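Local coordinates for protein aminotransferase class-III (Ochrobactrum anthropi, PDB 5GHG) that probably transfers amino groups between amines and keto acids as a class-III omega-transaminase, using a pyridoxamine phosphate cofactor of the vitamin B6 type, at residues Glu66-Glu71 and Leu339-Glu344; Ile95-Lys100 and Ala333-Asn338. The protein carries 1 engineered substitution. All blocks are in the same frame, centred on the assembly; numbering follows the deposited sequence.

Contact 1: residues Glu66-Glu71 and Leu339-Glu344; sequences EPRLAE and LAIIEE
I341, R68 and E344 carry most of this helix-to-helix contact in a class-III aminotransferase of the PLP-dependent fold, where the first turn of helix 67-77 meets the last turns of helix 329-344. The short axes run closer to antiparallel than to perpendicular, at 146°, and approach each other to 11.3 Å at closest, a separation bridged by long side chains. R68 reaches across with its chain bent at chi3, which lays the guanidinium over I341: CG1 of I341 sits 3.6 Å above the guanidinium plane, over its centre. The same group grips E344 end-on. NH1 of R68 donates to OE2 of E344 at 2.9 Å and NH2 of R68 to OE1 of E344 at 3.2 Å, the second bond nearly straight at 166°. Both acceptors lie close to the guanidinium plane, yet both are met from out of the carboxylate plane, and the two flat groups are turned 30° apart. R68 NE is salt-bridged to E337, one helical turn before I341, so two acidic residues of one helix hold this arginine. At the tip of I341, CD1 meets L69 CD2 at 3.9 Å, with V62 also touching both side chains. E66, whose OE2 pairs with R345, is the N-cap of helix 67-77: its OE1 accepts from R68 N through the anti lone pair at 3.1 Å, while its CG touches I341 CD1 at 3.7 Å.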
ATOM      1  N   GLU B  66       8.564 -21.123  -8.642  1.00  7.67           N
ATOM      2  CA  GLU B  66       7.721 -21.322  -9.822  1.00  7.66           C
ATOM      3  C   GLU B  66       8.247 -20.436 -10.943  1.00  8.32           C
ATOM      4  O   GLU B  66       7.849 -19.270 -11.066  1.00  5.53           O
ATOM      5  CB  GLU B  66       6.258 -21.021  -9.506  1.00  9.17           C
ATOM      6  CG  GLU B  66       5.320 -21.311 -10.672  1.00 10.35           C
ATOM      7  CD  GLU B  66       5.711 -22.582 -11.425  1.00 18.42           C
ATOM      8  OE1 GLU B  66       6.360 -22.479 -12.507  1.00 16.29           O
ATOM      9  OE2 GLU B  66       5.377 -23.694 -10.917  1.00 18.62           O
ATOM     10  N   PRO B  67       9.156 -20.938 -11.788  1.00  9.03           N
ATOM     11  CA  PRO B  67       9.798 -20.063 -12.776  1.00  7.23           C
ATOM     12  C   PRO B  67       8.874 -19.565 -13.876  1.00  7.18           C
ATOM     13  O   PRO B  67       9.233 -18.585 -14.541  1.00  5.52           O
ATOM     14  CB  PRO B  67      10.937 -20.940 -13.340  1.00 10.05           C
ATOM     15  CG  PRO B  67      10.530 -22.336 -13.064  1.00  9.47           C
ATOM     16  CD  PRO B  67       9.745 -22.292 -11.775  1.00  8.80           C
ATOM     17  N   ARG B  68       7.701 -20.166 -14.083  1.00  4.77           N
ATOM     18  CA  ARG B  68       6.758 -19.620 -15.062  1.00  7.05           C
ATOM     19  C   ARG B  68       6.342 -18.183 -14.708  1.00  6.32           C
ATOM     20  O   ARG B  68       6.095 -17.364 -15.597  1.00  5.22           O
ATOM     21  CB  ARG B  68       5.494 -20.485 -15.152  1.00 10.03           C
ATOM     22  CG  ARG B  68       5.610 -21.706 -16.029  1.00 18.89           C
ATOM     23  CD  ARG B  68       4.337 -22.547 -15.980  1.00 23.26           C
ATOM     24  NE  ARG B  68       3.177 -21.881 -16.571  1.00 25.13           N
ATOM     25  CZ  ARG B  68       1.991 -22.472 -16.762  1.00 25.93           C
ATOM     26  NH1 ARG B  68       1.817 -23.744 -16.425  1.00 22.65           N
ATOM     27  NH2 ARG B  68       0.979 -21.796 -17.294  1.00 21.69           N
ATOM     28  N   LEU B  69       6.243 -17.877 -13.419  1.00  3.98           N
ATOM     29  CA  LEU B  69       5.847 -16.535 -13.009  1.00  4.43           C
ATOM     30  C   LEU B  69       6.957 -15.513 -13.290  1.00  3.68           C
ATOM     31  O   LEU B  69       6.674 -14.382 -13.679  1.00  3.73           O
ATOM     32  CB  LEU B  69       5.445 -16.537 -11.542  1.00  3.15           C
ATOM     33  CG  LEU B  69       4.211 -17.342 -11.173  1.00  4.28           C
ATOM     34  CD1 LEU B  69       3.830 -17.068  -9.712  1.00  5.47           C
ATOM     35  CD2 LEU B  69       3.061 -17.026 -12.109  1.00  5.37           C
ATOM     36  N   ALA B  70       8.219 -15.912 -13.111  1.00  4.48           N
ATOM     37  CA  ALA B  70       9.343 -15.052 -13.476  1.00  6.44           C
ATOM     38  C   ALA B  70       9.334 -14.721 -14.976  1.00  5.09           C
ATOM     39  O   ALA B  70       9.569 -13.578 -15.368  1.00  5.27           O
ATOM     40  CB  ALA B  70      10.666 -15.700 -13.090  1.00  5.78           C
ATOM     41  N   GLU B  71       9.062 -15.715 -15.813  1.00  5.06           N
ATOM     42  CA  GLU B  71       9.003 -15.458 -17.252  1.00  4.65           C
ATOM     43  C   GLU B  71       7.838 -14.536 -17.610  1.00  4.71           C
ATOM     44  O   GLU B  71       7.966 -13.689 -18.493  1.00  4.02           O
ATOM     45  CB  GLU B  71       8.882 -16.789 -18.027  1.00  6.77           C
ATOM     46  CG  GLU B  71       8.817 -16.552 -19.519  1.00 10.23           C
ATOM     47  CD  GLU B  71       9.082 -17.808 -20.359  1.00 12.46           C
ATOM     48  OE1 GLU B  71       8.290 -18.023 -21.294  1.00 12.57           O
ATOM     49  OE2 GLU B  71      10.070 -18.534 -20.101  1.00 13.41           O
ATOM     50  N   LEU B 339      -2.977 -17.539 -11.800  1.00  6.63           N
ATOM     51  CA  LEU B 339      -4.310 -18.145 -11.844  1.00  8.50           C
ATOM     52  C   LEU B 339      -4.352 -19.294 -12.842  1.00  7.69           C
ATOM     53  O   LEU B 339      -4.980 -20.332 -12.585  1.00  8.47           O
ATOM     54  CB  LEU B 339      -5.355 -17.092 -12.176  1.00  4.24           C
ATOM     55  CG  LEU B 339      -5.469 -15.992 -11.117  1.00  6.40           C
ATOM     56  CD1 LEU B 339      -6.492 -14.956 -11.518  1.00  5.83           C
ATOM     57  CD2 LEU B 339      -5.779 -16.576  -9.755  1.00  7.16           C
ATOM     58  N   ALA B 340      -3.666 -19.131 -13.969  1.00  5.71           N
ATOM     59  CA  ALA B 340      -3.579 -20.195 -14.968  1.00  8.57           C
ATOM     60  C   ALA B 340      -2.913 -21.444 -14.406  1.00  8.18           C
ATOM     61  O   ALA B 340      -3.352 -22.562 -14.682  1.00  7.91           O
ATOM     62  CB  ALA B 340      -2.838 -19.705 -16.210  1.00  8.82           C
ATOM     63  N   ILE B 341      -1.861 -21.271 -13.601  1.00  6.99           N
ATOM     64  CA  ILE B 341      -1.185 -22.416 -12.994  1.00  6.33           C
ATOM     65  C   ILE B 341      -2.124 -23.128 -12.036  1.00  7.36           C
ATOM     66  O   ILE B 341      -2.250 -24.357 -12.071  1.00  8.49           O
ATOM     67  CB  ILE B 341       0.121 -21.975 -12.288  1.00  8.33           C
ATOM     68  CG1 ILE B 341       1.156 -21.530 -13.332  1.00  9.34           C
ATOM     69  CG2 ILE B 341       0.695 -23.115 -11.446  1.00  7.88           C
ATOM     70  CD1 ILE B 341       2.352 -20.770 -12.732  1.00  8.90           C
ATOM     71  N   ILE B 342      -2.796 -22.364 -11.169  1.00  5.51           N
ATOM     72  CA  ILE B 342      -3.767 -22.926 -10.230  1.00  8.51           C
ATOM     73  C   ILE B 342      -4.820 -23.740 -10.971  1.00 10.72           C
ATOM     74  O   ILE B 342      -5.185 -24.842 -10.546  1.00  7.75           O
ATOM     75  CB  ILE B 342      -4.394 -21.794  -9.385  1.00  6.02           C
ATOM     76  CG1 ILE B 342      -3.343 -21.250  -8.398  1.00  7.77           C
ATOM     77  CG2 ILE B 342      -5.628 -22.256  -8.642  1.00  5.84           C
ATOM     78  CD1 ILE B 342      -3.822 -20.065  -7.573  1.00  7.48           C
ATOM     79  N   GLU B 343      -5.298 -23.208 -12.103  1.00  8.60           N
ATOM     80  CA  GLU B 343      -6.272 -23.887 -12.955  1.00 13.51           C
ATOM     81  C   GLU B 343      -5.688 -25.139 -13.600  1.00 14.16           C
ATOM     82  O   GLU B 343      -6.258 -26.234 -13.495  1.00 12.60           O
ATOM     83  CB  GLU B 343      -6.723 -22.950 -14.072  1.00 19.63           C
ATOM     84  CG  GLU B 343      -8.071 -22.332 -13.908  1.00 36.37           C
ATOM     85  CD  GLU B 343      -8.286 -21.227 -14.939  1.00 49.66           C
ATOM     86  OE1 GLU B 343      -7.823 -21.411 -16.106  1.00 55.22           O
ATOM     87  OE2 GLU B 343      -8.884 -20.182 -14.574  1.00 50.17           O
ATOM     88  N   GLU B 344      -4.588 -24.972 -14.331  1.00 12.12           N
ATOM     89  CA  GLU B 344      -4.020 -26.064 -15.102  1.00 16.00           C
ATOM     90  C   GLU B 344      -3.625 -27.228 -14.213  1.00 16.89           C
ATOM     91  O   GLU B 344      -3.817 -28.388 -14.578  1.00 13.54           O
ATOM     92  CB  GLU B 344      -2.803 -25.592 -15.885  1.00 13.98           C
ATOM     93  CG  GLU B 344      -3.103 -24.593 -16.986  1.00 23.75           C
ATOM     94  CD  GLU B 344      -1.812 -24.013 -17.583  1.00 30.75           C
ATOM     95  OE1 GLU B 344      -1.878 -22.916 -18.185  1.00 26.96           O
ATOM     96  OE2 GLU B 344      -0.735 -24.664 -17.444  1.00 30.63           O
TER

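Contact 2: residues Ile95-Lys100 and Ala333-Asn338; sequences IDLAEK and AVALEN
L336 inserts its forked end against the backbone of helix 93-104, between the side chains of D96 and K100. One branch, CD1, meets D96 CB at 3.6 Å; the other, CD2, lies 3.9 Å from L97 CA and more loosely, at 4.3 Å, beside K100 CB. The L336 and L97 side chains lie alongside each other, pointing in opposite senses, with L97 CB 4.0 Å from L336 CG. With CG anti to its backbone N (chi1 -179°), L97 carries CD2 to the methyl of A335, 3.8 Å away. The backbones come close here: the CA atoms of L97 and L336 are 5.9 Å apart and the segment axes approach to 9.4 Å. No hydrogen bond joins the two segments, which are held by van der Waals contacts, mostly of aliphatic atoms. The K100 chain turns away beyond CB, and its NZ forms a weak, long ion pair with E343; D96 OD1 is in a weak hydrogen bond with H91 ND1. Farther out, L97 also touches A332 and L339 on the partner helix, as well as F114 of strand 111-115 and I296. The axes of 95-100 and 333-338 cross at 42°, and through L97 their interface reaches 111-115, an edge strand of the central sheet, packed against by helices as in the large domain of fold-type I PLP-dependent aminotransferases.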
ATOM      1  N   ILE B  95      -6.760  -5.491 -18.309  1.00  9.15           N
ATOM      2  CA  ILE B  95      -8.079  -5.805 -18.834  1.00  7.87           C
ATOM      3  C   ILE B  95      -8.358  -7.303 -18.748  1.00  7.40           C
ATOM      4  O   ILE B  95      -9.446  -7.728 -18.338  1.00  8.29           O
ATOM      5  CB  ILE B  95      -8.203  -5.311 -20.292  1.00 10.77           C
ATOM      6  CG1 ILE B  95      -8.096  -3.791 -20.329  1.00 15.46           C
ATOM      7  CG2 ILE B  95      -9.494  -5.805 -20.916  1.00 14.40           C
ATOM      8  CD1 ILE B  95      -8.897  -3.088 -19.270  1.00 23.09           C
ATOM      9  N   ASP B  96      -7.381  -8.118 -19.141  1.00  5.47           N
ATOM     10  CA  ASP B  96      -7.552  -9.559 -19.091  1.00  6.21           C
ATOM     11  C   ASP B  96      -7.783 -10.055 -17.660  1.00  6.09           C
ATOM     12  O   ASP B  96      -8.585 -10.960 -17.432  1.00  4.76           O
ATOM     13  CB  ASP B  96      -6.328 -10.253 -19.683  1.00  8.64           C
ATOM     14  CG  ASP B  96      -6.234 -10.084 -21.188  1.00 16.61           C
ATOM     15  OD1 ASP B  96      -7.233  -9.707 -21.811  1.00 20.25           O
ATOM     16  OD2 ASP B  96      -5.157 -10.338 -21.730  1.00 24.55           O
ATOM     17  N   LEU B  97      -7.062  -9.487 -16.692  1.00  4.04           N
ATOM     18  CA  LEU B  97      -7.211  -9.954 -15.315  1.00  3.31           C
ATOM     19  C   LEU B  97      -8.571  -9.564 -14.740  1.00  3.13           C
ATOM     20  O   LEU B  97      -9.213 -10.367 -14.056  1.00  3.68           O
ATOM     21  CB  LEU B  97      -6.081  -9.400 -14.443  1.00  3.78           C
ATOM     22  CG  LEU B  97      -6.114  -9.835 -12.969  1.00  3.75           C
ATOM     23  CD1 LEU B  97      -6.073 -11.336 -12.815  1.00  3.32           C
ATOM     24  CD2 LEU B  97      -4.939  -9.201 -12.218  1.00  4.39           C
ATOM     25  N   ALA B  98      -9.010  -8.327 -14.986  1.00  3.48           N
ATOM     26  CA  ALA B  98     -10.331  -7.907 -14.539  1.00  5.85           C
ATOM     27  C   ALA B  98     -11.411  -8.832 -15.094  1.00  7.24           C
ATOM     28  O   ALA B  98     -12.309  -9.268 -14.363  1.00  6.04           O
ATOM     29  CB  ALA B  98     -10.601  -6.467 -14.959  1.00  6.85           C
ATOM     30  N   GLU B  99     -11.326  -9.140 -16.383  1.00  7.38           N
ATOM     31  CA  GLU B  99     -12.309 -10.020 -16.998  1.00 13.36           C
ATOM     32  C   GLU B  99     -12.272 -11.414 -16.363  1.00 11.45           C
ATOM     33  O   GLU B  99     -13.313 -11.992 -16.047  1.00  6.92           O
ATOM     34  CB  GLU B  99     -12.063 -10.113 -18.497  1.00 14.61           C
ATOM     35  CG  GLU B  99     -13.159 -10.870 -19.222  1.00 29.91           C
ATOM     36  CD  GLU B  99     -12.825 -11.120 -20.688  1.00 49.14           C
ATOM     37  OE1 GLU B  99     -11.874 -10.479 -21.221  1.00 50.38           O
ATOM     38  OE2 GLU B  99     -13.523 -11.960 -21.307  1.00 57.49           O
ATOM     39  N   LYS B 100     -11.070 -11.950 -16.157  1.00  8.51           N
ATOM     40  CA  LYS B 100     -10.926 -13.262 -15.542  1.00  7.84           C
ATOM     41  C   LYS B 100     -11.519 -13.287 -14.128  1.00  8.29           C
ATOM     42  O   LYS B 100     -12.218 -14.233 -13.756  1.00  7.98           O
ATOM     43  CB  LYS B 100      -9.459 -13.661 -15.534  1.00  8.65           C
ATOM     44  CG  LYS B 100      -9.149 -14.888 -14.738  1.00 12.86           C
ATOM     45  CD  LYS B 100      -9.710 -16.114 -15.412  1.00 18.27           C
ATOM     46  CE  LYS B 100      -8.995 -16.372 -16.740  1.00 30.56           C
ATOM     47  NZ  LYS B 100      -9.522 -17.610 -17.406  1.00 38.26           N
ATOM     48  N   ALA B 333       0.156  -9.233 -15.073  1.00  2.83           N
ATOM     49  CA  ALA B 333       0.588 -10.356 -15.889  1.00  3.69           C
ATOM     50  C   ALA B 333       0.983 -11.545 -15.025  1.00  3.11           C
ATOM     51  O   ALA B 333       0.708 -12.699 -15.367  1.00  2.00           O
ATOM     52  CB  ALA B 333       1.752  -9.935 -16.793  1.00  4.21           C
ATOM     53  N   VAL B 334       1.624 -11.280 -13.892  1.00  2.11           N
ATOM     54  CA  VAL B 334       2.007 -12.360 -12.985  1.00  2.73           C
ATOM     55  C   VAL B 334       0.764 -12.990 -12.349  1.00  2.24           C
ATOM     56  O   VAL B 334       0.677 -14.212 -12.226  1.00  2.23           O
ATOM     57  CB  VAL B 334       2.987 -11.841 -11.916  1.00  2.00           C
ATOM     58  CG1 VAL B 334       3.118 -12.857 -10.768  1.00  3.31           C
ATOM     59  CG2 VAL B 334       4.352 -11.554 -12.558  1.00  2.33           C
ATOM     60  N   ALA B 335      -0.211 -12.173 -11.946  1.00  2.08           N
ATOM     61  CA  ALA B 335      -1.421 -12.723 -11.359  1.00  3.77           C
ATOM     62  C   ALA B 335      -2.178 -13.604 -12.366  1.00  4.01           C
ATOM     63  O   ALA B 335      -2.707 -14.664 -12.008  1.00  3.04           O
ATOM     64  CB  ALA B 335      -2.323 -11.609 -10.834  1.00  3.55           C
ATOM     65  N   LEU B 336      -2.242 -13.165 -13.626  1.00  4.85           N
ATOM     66  CA  LEU B 336      -2.917 -13.963 -14.645  1.00  7.11           C
ATOM     67  C   LEU B 336      -2.255 -15.327 -14.812  1.00  7.15           C
ATOM     68  O   LEU B 336      -2.935 -16.353 -14.907  1.00  4.82           O
ATOM     69  CB  LEU B 336      -2.919 -13.226 -15.978  1.00  7.89           C
ATOM     70  CG  LEU B 336      -4.092 -12.310 -16.261  1.00 15.48           C
ATOM     71  CD1 LEU B 336      -3.722 -11.372 -17.425  1.00 18.41           C
ATOM     72  CD2 LEU B 336      -5.343 -13.128 -16.578  1.00 12.13           C
ATOM     73  N   GLU B 337      -0.922 -15.349 -14.893  1.00  6.30           N
ATOM     74  CA  GLU B 337      -0.218 -16.613 -15.034  1.00  6.28           C
ATOM     75  C   GLU B 337      -0.333 -17.459 -13.769  1.00  5.98           C
ATOM     76  O   GLU B 337      -0.420 -18.695 -13.843  1.00  5.24           O
ATOM     77  CB  GLU B 337       1.237 -16.379 -15.387  1.00  7.00           C
ATOM     78  CG  GLU B 337       2.046 -17.647 -15.538  1.00  9.37           C
ATOM     79  CD  GLU B 337       1.862 -18.306 -16.884  1.00 21.60           C
ATOM     80  OE1 GLU B 337       1.106 -17.756 -17.708  1.00 17.49           O
ATOM     81  OE2 GLU B 337       2.479 -19.367 -17.124  1.00 25.30           O
ATOM     82  N   ASN B 338      -0.356 -16.815 -12.604  1.00  4.61           N
ATOM     83  CA  ASN B 338      -0.573 -17.550 -11.353  1.00  4.63           C
ATOM     84  C   ASN B 338      -1.946 -18.245 -11.363  1.00  5.98           C
ATOM     85  O   ASN B 338      -2.071 -19.426 -10.995  1.00  4.16           O
ATOM     86  CB  ASN B 338      -0.423 -16.602 -10.169  1.00  3.37           C
ATOM     87  CG  ASN B 338      -0.662 -17.274  -8.829  1.00  5.06           C
ATOM     88  OD1 ASN B 338       0.174 -18.042  -8.351  1.00  5.68           O
ATOM     89  ND2 ASN B 338      -1.797 -16.971  -8.204  1.00  3.82           N
TER

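From the N terminus, helix 67-77 comes first and helix 93-104 next; both are met by helix 329-344, which follows the strands from 111-115 to 297-301 of the large mixed sheet. Contact 1 closes the longer loop, with 267 residues between its segments, and contact 2, with 232, is nested inside it. Their centres are only about 11 Å apart, because 333-338 and 339-344 are successive parts of one helix. L69 of helix 67-77 also packs on contact 2, its CD2 3.6 Å from E337 CG. Two consecutive helices are thereby tied to a much later one, on the same side of the chain's centre.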